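Local coordinates for fucose-binding lectin (Kordia periserrulae, PDB 6HTN), which binds fucose, held here as methyl alpha-L-fucoside in pockets between the blades of a beta-propeller built from more than one copy of the chain, at residues I13-Y18 against N35-G40; S19-Q22 against L27-R30; G40-Q45 against D85-G90; T55-S60 against H65-A70. All blocks are in the same frame, centred on the assembly; numbering follows the deposited sequence. Where two conformers were deposited one is given.

In the fold
The chain folds into three four-stranded antiparallel sheets, blades of a beta-propeller probably completed by a second subunit, which shares the chain O fucoside site. Along the chain, contact 1, with contact 2 nested inside it, precedes contact 3, which encloses contact 4. Contacts 1 and 2 share strand 13-20 of the first blade, their centres about 12 Å apart. Contact 4 joins strands 53-58 and 64-71 of the second blade, about 15 Å from contact 1 and 17 Å from contact 2 (centre to centre). Contact 3 bridges the blades, centred about 12 Å from contacts 2 and 4. Contacts 1, 2 and 3 share one fucoside, contacts 3 and 4 the next, placing the binding sites between successive blades.

Contact 1: residues I13-Y18 against N35-G40; sequences IHLRIY and NKWYDG. With MFU (methyl alpha-L-fucopyranoside), chain G; MFU (methyl alpha-L-fucopyranoside), chain O.
The axes of strands 13-18 and 37-39 pass 9.3 Å apart at an angle of 51°, too far for backbone pairing, because strand 27-32 runs between them in the sheet; side chains alone bridge the gap. The indole of Trp-37 does most of this. Its benzo end reaches back to strand 13-18, where CH2 lies 3.7 Å from Leu-15 CD1 and likewise 3.7 Å from Ile-17 CG1, so that two alternate residues of the strand support one ring atom. The pyrrole end faces the second subunit: Trp-37 NE1 donates in the ring plane to O3 of the chain O fucoside at 2.9 Å, in a pocket shared with Glu-129, Arg-117 and Ala-141 of that subunit.

Arg-16 starts out away from strand 37-39, but a bend at chi2 (-72°) brings its guanidinium round to the chain G fucoside. NE donates to O4 at 2.9 Å and NH2 to the ring oxygen O5 at 2.8 Å, the latter at 161°. The third nitrogen is occupied too, since Arg-16 NH1 meets Leu-15 O at 2.9 Å from above the carbonyl plane. Tyr-38 OH approaches Arg-16 NH2 to 3.6 Å without bonding to it; Asp-33 instead takes a hydrogen bond from the hydroxyl.

With every guanidinium nitrogen engaged, the rotation of the group is fixed, and the salt bridge from Arg-16 NH2 to Asp-33, a second-shell residue, helps hold it in place for the sugar. Apolar support for one sugar's tryptophan thus sits beside a rigid polar grip on another sugar.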
# COMPACT_ATOMS: atom_id res chain seq x y z
N ILE A 13 -17.97 -27.32 -5.10
CA ILE A 13 -17.12 -26.10 -5.25
C ILE A 13 -15.68 -26.41 -4.81
O ILE A 13 -15.46 -27.11 -3.80
CB ILE A 13 -17.73 -24.94 -4.46
CG1 ILE A 13 -17.01 -23.62 -4.79
CG2 ILE A 13 -17.75 -25.18 -2.96
CD1 ILE A 13 -17.09 -23.24 -6.27
N HIS A 14 -14.73 -25.86 -5.53
CA HIS A 14 -13.30 -25.85 -5.20
C HIS A 14 -12.87 -24.39 -5.09
O HIS A 14 -13.18 -23.64 -6.02
CB HIS A 14 -12.48 -26.59 -6.24
CG HIS A 14 -12.92 -28.02 -6.38
ND1 HIS A 14 -12.25 -29.04 -5.70
CD2 HIS A 14 -13.98 -28.58 -7.03
CE1 HIS A 14 -12.88 -30.21 -5.98
NE2 HIS A 14 -13.93 -29.96 -6.76
N LEU A 15 -12.21 -24.04 -3.99
CA LEU A 15 -11.72 -22.64 -3.79
C LEU A 15 -10.22 -22.68 -3.73
O LEU A 15 -9.62 -23.60 -3.09
CB LEU A 15 -12.28 -22.07 -2.48
CG LEU A 15 -13.79 -22.08 -2.29
CD1 LEU A 15 -14.16 -21.58 -0.88
CD2 LEU A 15 -14.50 -21.22 -3.32
N ARG A 16 -9.57 -21.68 -4.31
CA ARG A 16 -8.11 -21.51 -4.21
C ARG A 16 -7.86 -20.05 -3.83
O ARG A 16 -8.26 -19.16 -4.63
CB ARG A 16 -7.33 -21.93 -5.42
CG ARG A 16 -7.51 -23.40 -5.80
CD ARG A 16 -6.77 -24.30 -4.78
NE ARG A 16 -6.88 -25.73 -5.18
CZ ARG A 16 -7.86 -26.55 -4.86
NH1 ARG A 16 -8.91 -26.18 -4.20
NH2 ARG A 16 -7.77 -27.81 -5.25
N ILE A 17 -7.26 -19.81 -2.68
CA ILE A 17 -7.06 -18.44 -2.12
C ILE A 17 -5.57 -18.20 -2.02
O ILE A 17 -4.87 -18.97 -1.30
CB ILE A 17 -7.79 -18.28 -0.79
CG1 ILE A 17 -9.24 -18.75 -0.82
CG2 ILE A 17 -7.65 -16.86 -0.28
CD1 ILE A 17 -10.12 -18.05 -1.87
N TYR A 18 -5.05 -17.15 -2.63
CA TYR A 18 -3.62 -16.84 -2.73
C TYR A 18 -3.31 -15.57 -1.95
O TYR A 18 -4.01 -14.55 -2.10
CB TYR A 18 -3.20 -16.69 -4.20
CG TYR A 18 -3.46 -17.94 -5.01
CD1 TYR A 18 -2.54 -19.00 -5.01
CD2 TYR A 18 -4.66 -18.12 -5.66
CE1 TYR A 18 -2.83 -20.18 -5.68
CE2 TYR A 18 -4.95 -19.28 -6.34
CZ TYR A 18 -4.03 -20.32 -6.34
OH TYR A 18 -4.39 -21.53 -6.93
N ASN A 35 -14.52 -30.17 2.62
CA ASN A 35 -14.94 -29.92 4.00
C ASN A 35 -13.86 -29.29 4.87
O ASN A 35 -14.14 -29.11 6.05
CB ASN A 35 -15.34 -31.25 4.65
CG ASN A 35 -14.20 -32.22 4.78
OD1 ASN A 35 -13.13 -32.17 4.13
ND2 ASN A 35 -14.44 -33.23 5.59
N LYS A 36 -12.72 -28.90 4.32
CA LYS A 36 -11.68 -28.26 5.16
C LYS A 36 -10.71 -27.48 4.27
O LYS A 36 -10.52 -27.77 3.10
CB LYS A 36 -10.91 -29.31 5.96
CG LYS A 36 -10.04 -30.22 5.13
CD LYS A 36 -9.38 -31.38 5.94
CE LYS A 36 -8.35 -32.01 5.05
NZ LYS A 36 -7.51 -33.02 5.76
N TRP A 37 -10.04 -26.52 4.90
CA TRP A 37 -8.95 -25.78 4.25
C TRP A 37 -7.63 -26.47 4.44
O TRP A 37 -7.32 -26.95 5.60
CB TRP A 37 -8.91 -24.37 4.83
CG TRP A 37 -10.08 -23.55 4.42
CD1 TRP A 37 -11.20 -23.28 5.12
CD2 TRP A 37 -10.21 -22.85 3.16
NE1 TRP A 37 -12.06 -22.48 4.38
CE2 TRP A 37 -11.46 -22.24 3.19
CE3 TRP A 37 -9.39 -22.73 2.05
CZ2 TRP A 37 -11.90 -21.43 2.12
CZ3 TRP A 37 -9.80 -21.95 0.98
CH2 TRP A 37 -11.05 -21.34 1.04
N TYR A 38 -6.82 -26.52 3.41
CA TYR A 38 -5.47 -27.09 3.49
C TYR A 38 -4.48 -26.30 2.66
O TYR A 38 -4.90 -25.47 1.78
CB TYR A 38 -5.55 -28.57 3.12
CG TYR A 38 -5.80 -28.87 1.66
CD1 TYR A 38 -4.78 -28.96 0.74
CD2 TYR A 38 -7.10 -29.06 1.23
CE1 TYR A 38 -5.03 -29.21 -0.61
CE2 TYR A 38 -7.37 -29.36 -0.12
CZ TYR A 38 -6.33 -29.43 -1.03
OH TYR A 38 -6.53 -29.65 -2.36
N ASP A 39 -3.22 -26.50 2.88
CA ASP A 39 -2.17 -25.81 2.12
C ASP A 39 -2.00 -26.47 0.77
O ASP A 39 -1.69 -27.68 0.66
CB ASP A 39 -0.81 -25.78 2.82
CG ASP A 39 -0.73 -24.91 4.06
OD1 ASP A 39 -1.66 -24.13 4.35
OD2 ASP A 39 0.26 -25.19 4.84
N GLY A 40 -2.08 -25.70 -0.31
CA GLY A 40 -1.82 -26.18 -1.65
C GLY A 40 -0.37 -26.27 -2.00
O GLY A 40 0.50 -25.67 -1.30
C1 MFU G . -4.29 -29.11 -5.29
C2 MFU G . -3.25 -28.03 -5.00
C3 MFU G . -2.51 -27.51 -6.18
C4 MFU G . -3.52 -26.94 -7.16
C5 MFU G . -4.47 -28.12 -7.41
C6 MFU G . -5.63 -27.66 -8.33
O1 MFU G . -3.49 -30.08 -5.86
O2 MFU G . -2.20 -28.62 -4.15
O3 MFU G . -1.55 -26.47 -5.89
O4 MFU G . -4.32 -25.90 -6.55
O5 MFU G . -5.21 -28.50 -6.24
CM MFU G . -4.29 -31.25 -6.17
C1 MFU O . -18.40 -22.37 4.19
C2 MFU O . -17.16 -21.62 4.68
C3 MFU O . -15.95 -22.25 4.11
C4 MFU O . -15.91 -22.32 2.61
C5 MFU O . -17.16 -23.16 2.21
C6 MFU O . -17.24 -23.23 0.71
O1 MFU O . -18.28 -23.66 4.75
O2 MFU O . -17.17 -21.74 6.12
O3 MFU O . -14.76 -21.55 4.63
O4 MFU O . -16.04 -21.02 2.06
O5 MFU O . -18.29 -22.52 2.76
CM MFU O . -19.35 -24.55 4.25

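Contact 2: residues S19-Q22 against L27-R30; sequences SLQQ and LLER. With MFU (methyl alpha-L-fucopyranoside), chain G.
Gln-21 crosses Leu-28 at about a right angle, its CG lying 3.7 Å from Leu-28 CB. The extended chain carries the amide alongside Leu-27, where Gln-21 NE2 is hydrogen-bonded to Asn-44 OD1 and Lys-26 O. Ser-19 and Leu-28 send their side chains to the same face of the sheet, where Ser-19 OG rests 3.9 Å from Leu-28 CD2. Beneath them the two residues form a hydrogen-bonded antiparallel pair, with Ser-19 N to Leu-28 O at 3.0 Å and Leu-28 N to Ser-19 O at 2.7 Å, the second nearly straight at 175°. On the other face, Leu-20 CD1 and Leu-27 CD2 meet loosely at 4.3 Å across a non-hydrogen-bonded pair.

Glu-29 points away from the hairpin partner. Its fully extended chain (chi1 177°, CG trans to the main-chain nitrogen) delivers the carboxylate to the chain G fucoside, and both oxygens accept, O3 to OE1 at 2.6 Å and O4 to OE2 at 2.7 Å. Tyr-18 OH and Leu-42 N also bond to this carboxylate and fix its orientation.

The pair closes the turn end of the hairpin of strands 13-20 and 27-32. Strand 37-39 and the loop 40-45 flank the far side of strand 27-32, while the second subunit meets Ser-19 and Arg-30.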
# COMPACT_ATOMS: atom_id res chain seq x y z
N SER A 19 -2.25 -15.63 -1.16
CA SER A 19 -1.83 -14.46 -0.35
C SER A 19 -0.33 -14.48 -0.12
O SER A 19 0.32 -15.51 -0.28
CB SER A 19 -2.59 -14.37 0.91
OG SER A 19 -2.33 -15.52 1.77
N LEU A 20 0.24 -13.33 0.22
CA LEU A 20 1.69 -13.15 0.46
C LEU A 20 1.89 -13.25 1.95
O LEU A 20 1.33 -12.43 2.73
CB LEU A 20 2.15 -11.80 -0.08
CG LEU A 20 3.62 -11.51 0.18
CD1 LEU A 20 4.52 -12.51 -0.50
CD2 LEU A 20 3.92 -10.10 -0.27
N GLN A 21 2.68 -14.22 2.41
CA GLN A 21 2.89 -14.39 3.88
C GLN A 21 3.81 -13.31 4.45
O GLN A 21 4.90 -13.11 3.98
CB GLN A 21 3.46 -15.78 4.16
CG GLN A 21 2.51 -16.88 3.73
CD GLN A 21 3.17 -18.25 3.77
OE1 GLN A 21 3.20 -18.87 4.86
NE2 GLN A 21 3.74 -18.70 2.67
N GLN A 22 3.34 -12.71 5.50
CA GLN A 22 4.05 -11.62 6.22
C GLN A 22 5.36 -12.15 6.79
O GLN A 22 6.35 -11.41 6.79
CB GLN A 22 3.16 -11.03 7.29
CG GLN A 22 1.98 -10.24 6.74
CD GLN A 22 0.92 -9.83 7.75
OE1 GLN A 22 1.04 -10.13 8.93
NE2 GLN A 22 -0.06 -9.08 7.26
N LEU A 27 4.45 -16.71 -1.31
CA LEU A 27 3.01 -16.91 -1.59
C LEU A 27 2.51 -18.19 -0.91
O LEU A 27 3.24 -19.22 -0.89
CB LEU A 27 2.75 -16.91 -3.10
CG LEU A 27 3.02 -15.60 -3.82
CD1 LEU A 27 2.97 -15.79 -5.33
CD2 LEU A 27 2.09 -14.51 -3.38
N LEU A 28 1.34 -18.06 -0.36
CA LEU A 28 0.55 -19.15 0.27
C LEU A 28 -0.63 -19.45 -0.64
O LEU A 28 -1.31 -18.50 -1.15
CB LEU A 28 0.04 -18.65 1.62
CG LEU A 28 -0.97 -19.52 2.35
CD1 LEU A 28 -0.35 -20.86 2.70
CD2 LEU A 28 -1.48 -18.83 3.61
N GLU A 29 -0.94 -20.72 -0.83
CA GLU A 29 -2.17 -21.18 -1.50
C GLU A 29 -3.01 -21.95 -0.51
O GLU A 29 -2.46 -22.95 0.07
CB GLU A 29 -1.84 -22.06 -2.69
CG GLU A 29 -3.07 -22.63 -3.38
CD GLU A 29 -2.75 -23.62 -4.47
OE1 GLU A 29 -1.81 -24.46 -4.28
OE2 GLU A 29 -3.42 -23.57 -5.56
N ARG A 30 -4.20 -21.52 -0.23
CA ARG A 30 -5.14 -22.22 0.66
C ARG A 30 -6.24 -22.83 -0.19
O ARG A 30 -6.75 -22.16 -1.11
CB ARG A 30 -5.70 -21.34 1.76
CG ARG A 30 -4.62 -20.89 2.73
CD ARG A 30 -4.12 -22.03 3.66
NE ARG A 30 -5.13 -22.23 4.66
CZ ARG A 30 -5.15 -23.31 5.51
NH1 ARG A 30 -4.28 -24.27 5.38
NH2 ARG A 30 -5.98 -23.32 6.51
C1 MFU G . -4.29 -29.11 -5.29
C2 MFU G . -3.25 -28.03 -5.00
C3 MFU G . -2.51 -27.51 -6.18
C4 MFU G . -3.52 -26.94 -7.16
C5 MFU G . -4.47 -28.12 -7.41
C6 MFU G . -5.63 -27.66 -8.33
O1 MFU G . -3.49 -30.08 -5.86
O2 MFU G . -2.20 -28.62 -4.15
O3 MFU G . -1.55 -26.47 -5.89
O4 MFU G . -4.32 -25.90 -6.55
O5 MFU G . -5.21 -28.50 -6.24
CM MFU G . -4.29 -31.25 -6.17

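Contact 3: residues G40-Q45 against D85-G90; sequences GALTNQ and DKWYSG. With MFU (methyl alpha-L-fucopyranoside), chain G; MFU (methyl alpha-L-fucopyranoside), chain H.
Trp-87 and Leu-42 bury most of the surface here, with Gln-45 adding less. Leu-42 lies over one face of the indole: its CB is 3.6 Å from the centroid of the five-membered ring and 18° off the ring normal, a CH-pi contact. Leu-42 N, 3.4 Å from Trp-87 NE1, is also close, but both are donors and take different acceptors. Leu-42 N bonds to Glu-29 OE1, while Trp-87 NE1 donates in the ring plane to O3 of the chain G fucoside at 2.9 Å and 162°. Ala-41 N bonds to the sugar's O2 at 2.9 Å and only weakly to O3.

Gln-45 reaches the tryptophan chiefly through solvent. Its amide stands 80° from the indole plane and is held by a bond from Gln-45 NE2 to Ala-41 O of 2.8 Å. One water accepts from both Gln-45 NE2 and Trp-87 N; a second donates to Gln-45 OE1 and Trp-87 O, each at 2.6 Å. The amide thus matches both polar groups of the Trp-87 backbone.

Two overlapping beta turns (type I Gly-40 to Thr-43, type II Leu-42 to Gln-45) shape the loop after strand 37-39, one of the first blade's two outermost strands within the chain. It lies against strand 87-89, the corresponding edge of the second blade. Tyr-18 and Leu-80 touch both Leu-42 and Trp-87; Ile-66 and Val-68 of strand 64-71 pack on Trp-87.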
# COMPACT_ATOMS: atom_id res chain seq x y z
N GLY A 40 -2.08 -25.70 -0.31
CA GLY A 40 -1.82 -26.18 -1.65
C GLY A 40 -0.37 -26.27 -2.00
O GLY A 40 0.50 -25.67 -1.30
N ALA A 41 -0.04 -26.93 -3.09
CA ALA A 41 1.32 -27.20 -3.55
C ALA A 41 2.11 -25.92 -3.83
O ALA A 41 3.33 -25.93 -3.79
CB ALA A 41 1.29 -28.12 -4.73
N LEU A 42 1.42 -24.82 -4.20
CA LEU A 42 2.16 -23.57 -4.52
C LEU A 42 2.87 -23.04 -3.26
O LEU A 42 3.88 -22.38 -3.39
CB LEU A 42 1.17 -22.55 -5.10
CG LEU A 42 1.73 -21.14 -5.32
CD1 LEU A 42 1.05 -20.50 -6.56
CD2 LEU A 42 1.49 -20.29 -4.07
N THR A 43 2.31 -23.34 -2.09
CA THR A 43 2.73 -22.74 -0.80
C THR A 43 4.23 -22.83 -0.60
O THR A 43 4.81 -23.94 -0.72
CB THR A 43 2.00 -23.41 0.34
OG1 THR A 43 0.61 -23.18 0.18
CG2 THR A 43 2.44 -22.91 1.71
N ASN A 44 4.85 -21.69 -0.26
CA ASN A 44 6.27 -21.56 0.15
C ASN A 44 7.23 -21.77 -1.02
O ASN A 44 8.44 -21.78 -0.75
CB ASN A 44 6.57 -22.46 1.37
CG ASN A 44 5.96 -21.87 2.61
OD1 ASN A 44 5.70 -20.66 2.70
ND2 ASN A 44 5.73 -22.70 3.63
N GLN A 45 6.77 -21.91 -2.26
CA GLN A 45 7.70 -22.09 -3.37
C GLN A 45 8.23 -20.78 -3.92
O GLN A 45 9.35 -20.77 -4.46
CB GLN A 45 7.09 -22.86 -4.53
CG GLN A 45 6.77 -24.31 -4.25
CD GLN A 45 6.54 -25.03 -5.58
OE1 GLN A 45 7.37 -25.00 -6.49
NE2 GLN A 45 5.34 -25.59 -5.74
N ASP A 85 -0.18 -30.97 -12.68
CA ASP A 85 0.49 -31.61 -11.52
C ASP A 85 1.68 -30.84 -11.00
O ASP A 85 2.30 -31.35 -10.07
CB ASP A 85 0.94 -33.02 -11.92
CG ASP A 85 1.79 -33.07 -13.19
OD1 ASP A 85 2.15 -31.98 -13.75
OD2 ASP A 85 2.04 -34.20 -13.67
N LYS A 86 1.96 -29.63 -11.47
CA LYS A 86 3.10 -28.87 -10.92
C LYS A 86 2.93 -27.39 -11.24
O LYS A 86 2.40 -27.04 -12.31
CB LYS A 86 4.45 -29.34 -11.46
CG LYS A 86 4.64 -29.23 -12.95
CD LYS A 86 5.86 -30.06 -13.47
N TRP A 87 3.47 -26.55 -10.39
CA TRP A 87 3.52 -25.10 -10.66
C TRP A 87 4.78 -24.78 -11.44
O TRP A 87 5.88 -25.25 -11.09
CB TRP A 87 3.48 -24.34 -9.35
CG TRP A 87 2.15 -24.40 -8.71
CD1 TRP A 87 1.72 -25.25 -7.75
CD2 TRP A 87 1.01 -23.56 -9.00
NE1 TRP A 87 0.42 -25.03 -7.43
CE2 TRP A 87 -0.04 -23.97 -8.19
CE3 TRP A 87 0.81 -22.48 -9.89
CZ2 TRP A 87 -1.30 -23.38 -8.21
CZ3 TRP A 87 -0.42 -21.88 -9.89
CH2 TRP A 87 -1.46 -22.29 -9.07
N TYR A 88 4.65 -23.91 -12.43
CA TYR A 88 5.81 -23.43 -13.20
C TYR A 88 5.64 -21.94 -13.53
O TYR A 88 4.50 -21.42 -13.55
CB TYR A 88 6.01 -24.29 -14.45
CG TYR A 88 4.91 -24.18 -15.48
CD1 TYR A 88 4.97 -23.22 -16.47
CD2 TYR A 88 3.83 -25.03 -15.47
CE1 TYR A 88 3.97 -23.09 -17.41
CE2 TYR A 88 2.83 -24.94 -16.42
CZ TYR A 88 2.90 -23.97 -17.41
OH TYR A 88 1.90 -23.85 -18.33
N SER A 89 6.77 -21.29 -13.78
CA SER A 89 6.78 -19.86 -14.16
C SER A 89 6.35 -19.73 -15.62
O SER A 89 6.93 -20.40 -16.48
CB SER A 89 8.12 -19.25 -13.91
OG SER A 89 8.15 -17.91 -14.39
N GLY A 90 5.32 -18.93 -15.89
CA GLY A 90 4.81 -18.74 -17.25
C GLY A 90 5.57 -17.75 -18.10
O GLY A 90 6.45 -17.05 -17.63
C1 MFU G . -4.29 -29.11 -5.29
C2 MFU G . -3.25 -28.03 -5.00
C3 MFU G . -2.51 -27.51 -6.18
C4 MFU G . -3.52 -26.94 -7.16
C5 MFU G . -4.47 -28.12 -7.41
C6 MFU G . -5.63 -27.66 -8.33
O1 MFU G . -3.49 -30.08 -5.86
O2 MFU G . -2.20 -28.62 -4.15
O3 MFU G . -1.55 -26.47 -5.89
O4 MFU G . -4.32 -25.90 -6.55
O5 MFU G . -5.21 -28.50 -6.24
CM MFU G . -4.29 -31.25 -6.17
C1 MFU H . 1.40 -21.01 -20.69
C2 MFU H . 2.03 -19.74 -20.12
C3 MFU H . 1.40 -18.54 -20.82
C4 MFU H . -0.08 -18.56 -20.59
C5 MFU H . -0.65 -19.87 -21.19
C6 MFU H . -2.14 -19.96 -20.98
O1 MFU H . 1.84 -21.06 -22.06
O2 MFU H . 3.44 -19.81 -20.36
O3 MFU H . 2.03 -17.35 -20.35
O4 MFU H . -0.44 -18.55 -19.21
O5 MFU H . 0.00 -21.00 -20.47
CM MFU H . 1.21 -22.21 -22.66
O HOH W 1 4.51 -27.74 -7.77
O HOH W 2 7.26 -25.88 -8.98

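Contact 4: residues T55-S60 against H65-A70; sequences TSWLDS and HIRVYA. With MFU (methyl alpha-L-fucopyranoside), chain H.
Trp-57 and His-65 form a hydrogen-bonded antiparallel pair, and their side chains fold over one another on the face that also carries Thr-55 and Arg-67. The tryptophan has its CG between the backbone N and the carbonyl carbon (chi1 65°), which lays the indole across the neighbouring strand. His-65 CB comes over that ring, 3.5 Å from the centroid of the six-membered part, as a CH-pi contact. The imidazole continues in almost the same orientation, its plane 5° from the indole, but the two are slid apart, with 4.6 Å between the centroids of the imidazole and the five-membered ring.

Beyond the indole, His-65 NE2 donates to Asp-59 OD2 at 2.8 Å, in the ring plane of the histidine but from above the carboxylate plane. Asp-83 OD1 accepts from His-65 ND1 and forms a salt bridge with Arg-67 NH2, while Asp-59 OD1 is bonded to Ser-61 and Gln-63, so both ends of the imidazole are tied down.

Arg-67 is bent at chi2 (-69°), which swings its guanidinium back along the strand. Trp-57 CH2 stands over the centre of one guanidinium face, 3.7 Å above the plane, though ring and guanidinium are steeply inclined. The edge is used for the chain H fucoside: Arg-67 NE to O4 at 2.8 Å and NH2 to O5 at 2.9 Å. Arg-67 NH1 turns back to Ile-66 O at 2.9 Å.

This is the hairpin of the first two strands of a beta-propeller blade, 53-58 and 64-71. Its arginine supplies part of a fucose site completed by Glu-79, Ala-91 and Trp-137.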
# COMPACT_ATOMS: atom_id res chain seq x y z
N THR A 55 -6.77 -16.43 -11.76
CA THR A 55 -7.87 -16.82 -12.67
C THR A 55 -7.72 -18.33 -12.90
O THR A 55 -6.61 -18.88 -12.72
CB THR A 55 -7.83 -15.98 -13.95
OG1 THR A 55 -9.10 -16.23 -14.61
CG2 THR A 55 -6.64 -16.24 -14.82
N SER A 56 -8.79 -18.98 -13.33
CA SER A 56 -8.72 -20.43 -13.60
C SER A 56 -9.76 -20.79 -14.64
O SER A 56 -10.72 -20.02 -14.84
CB SER A 56 -8.94 -21.21 -12.32
OG SER A 56 -10.21 -21.00 -11.77
N TRP A 57 -9.58 -21.92 -15.29
CA TRP A 57 -10.58 -22.42 -16.26
C TRP A 57 -10.52 -23.95 -16.27
O TRP A 57 -9.46 -24.52 -16.04
CB TRP A 57 -10.31 -21.86 -17.65
CG TRP A 57 -9.03 -22.28 -18.29
CD1 TRP A 57 -8.85 -23.31 -19.17
CD2 TRP A 57 -7.75 -21.70 -18.12
NE1 TRP A 57 -7.57 -23.37 -19.60
CE2 TRP A 57 -6.85 -22.38 -18.97
CE3 TRP A 57 -7.26 -20.62 -17.38
CZ2 TRP A 57 -5.50 -22.07 -19.07
CZ3 TRP A 57 -5.93 -20.30 -17.52
CH2 TRP A 57 -5.05 -21.01 -18.33
N LEU A 58 -11.64 -24.53 -16.66
CA LEU A 58 -11.75 -26.01 -16.84
C LEU A 58 -11.63 -26.34 -18.31
O LEU A 58 -12.38 -25.70 -19.11
CB LEU A 58 -13.11 -26.46 -16.34
CG LEU A 58 -13.24 -26.57 -14.83
CD1 LEU A 58 -14.71 -26.69 -14.44
CD2 LEU A 58 -12.38 -27.75 -14.31
N ASP A 59 -10.77 -27.28 -18.67
CA ASP A 59 -10.71 -27.75 -20.08
C ASP A 59 -11.81 -28.79 -20.29
O ASP A 59 -12.54 -29.14 -19.34
CB ASP A 59 -9.32 -28.15 -20.48
CG ASP A 59 -8.80 -29.41 -19.83
OD1 ASP A 59 -9.65 -30.29 -19.42
OD2 ASP A 59 -7.57 -29.53 -19.74
N SER A 60 -11.95 -29.25 -21.53
CA SER A 60 -13.08 -30.16 -21.92
C SER A 60 -12.93 -31.51 -21.21
O SER A 60 -13.95 -32.21 -21.09
CB SER A 60 -13.16 -30.30 -23.41
OG SER A 60 -11.95 -30.85 -23.88
N HIS A 65 -7.09 -25.47 -14.78
CA HIS A 65 -5.86 -24.74 -15.09
C HIS A 65 -5.93 -23.45 -14.26
O HIS A 65 -7.03 -22.85 -14.20
CB HIS A 65 -5.76 -24.36 -16.56
CG HIS A 65 -5.76 -25.57 -17.44
ND1 HIS A 65 -4.59 -26.00 -18.03
CD2 HIS A 65 -6.76 -26.40 -17.81
CE1 HIS A 65 -4.88 -27.12 -18.74
NE2 HIS A 65 -6.18 -27.40 -18.59
N ILE A 66 -4.83 -23.10 -13.61
CA ILE A 66 -4.83 -21.90 -12.74
C ILE A 66 -3.66 -21.03 -13.16
O ILE A 66 -2.57 -21.50 -13.48
CB ILE A 66 -4.73 -22.28 -11.25
CG1 ILE A 66 -5.78 -23.29 -10.83
CG2 ILE A 66 -4.75 -21.03 -10.38
CD1 ILE A 66 -5.60 -23.86 -9.43
N ARG A 67 -3.88 -19.70 -13.15
CA ARG A 67 -2.81 -18.74 -13.38
C ARG A 67 -2.87 -17.70 -12.26
O ARG A 67 -3.94 -17.18 -11.97
CB ARG A 67 -2.96 -18.08 -14.75
CG ARG A 67 -2.86 -19.03 -15.94
CD ARG A 67 -1.47 -19.55 -16.11
NE ARG A 67 -1.32 -20.43 -17.29
CZ ARG A 67 -1.59 -21.73 -17.28
NH1 ARG A 67 -2.05 -22.36 -16.21
NH2 ARG A 67 -1.39 -22.40 -18.41
N VAL A 68 -1.72 -17.45 -11.66
CA VAL A 68 -1.57 -16.52 -10.52
C VAL A 68 -0.53 -15.49 -10.92
O VAL A 68 0.52 -15.84 -11.48
CB VAL A 68 -1.11 -17.33 -9.26
CG1 VAL A 68 -0.84 -16.48 -8.10
CG2 VAL A 68 -2.12 -18.36 -8.90
N TYR A 69 -0.80 -14.22 -10.63
CA TYR A 69 0.02 -13.07 -11.04
C TYR A 69 0.35 -12.20 -9.82
O TYR A 69 -0.55 -11.80 -9.08
CB TYR A 69 -0.73 -12.24 -12.11
CG TYR A 69 -1.09 -13.02 -13.35
CD1 TYR A 69 -0.16 -13.18 -14.36
CD2 TYR A 69 -2.30 -13.70 -13.43
CE1 TYR A 69 -0.46 -13.97 -15.47
CE2 TYR A 69 -2.60 -14.49 -14.51
CZ TYR A 69 -1.67 -14.64 -15.53
OH TYR A 69 -1.94 -15.49 -16.58
N ALA A 70 1.63 -11.94 -9.63
CA ALA A 70 2.11 -11.13 -8.51
C ALA A 70 3.28 -10.30 -8.97
O ALA A 70 3.74 -10.46 -10.09
CB ALA A 70 2.52 -12.02 -7.34
C1 MFU H . 1.40 -21.01 -20.69
C2 MFU H . 2.03 -19.74 -20.12
C3 MFU H . 1.40 -18.54 -20.82
C4 MFU H . -0.08 -18.56 -20.59
C5 MFU H . -0.65 -19.87 -21.19
C6 MFU H . -2.14 -19.96 -20.98
O1 MFU H . 1.84 -21.06 -22.06
O2 MFU H . 3.44 -19.81 -20.36
O3 MFU H . 2.03 -17.35 -20.35
O4 MFU H . -0.44 -18.55 -19.21
O5 MFU H . 0.00 -21.00 -20.47
CM MFU H . 1.21 -22.21 -22.66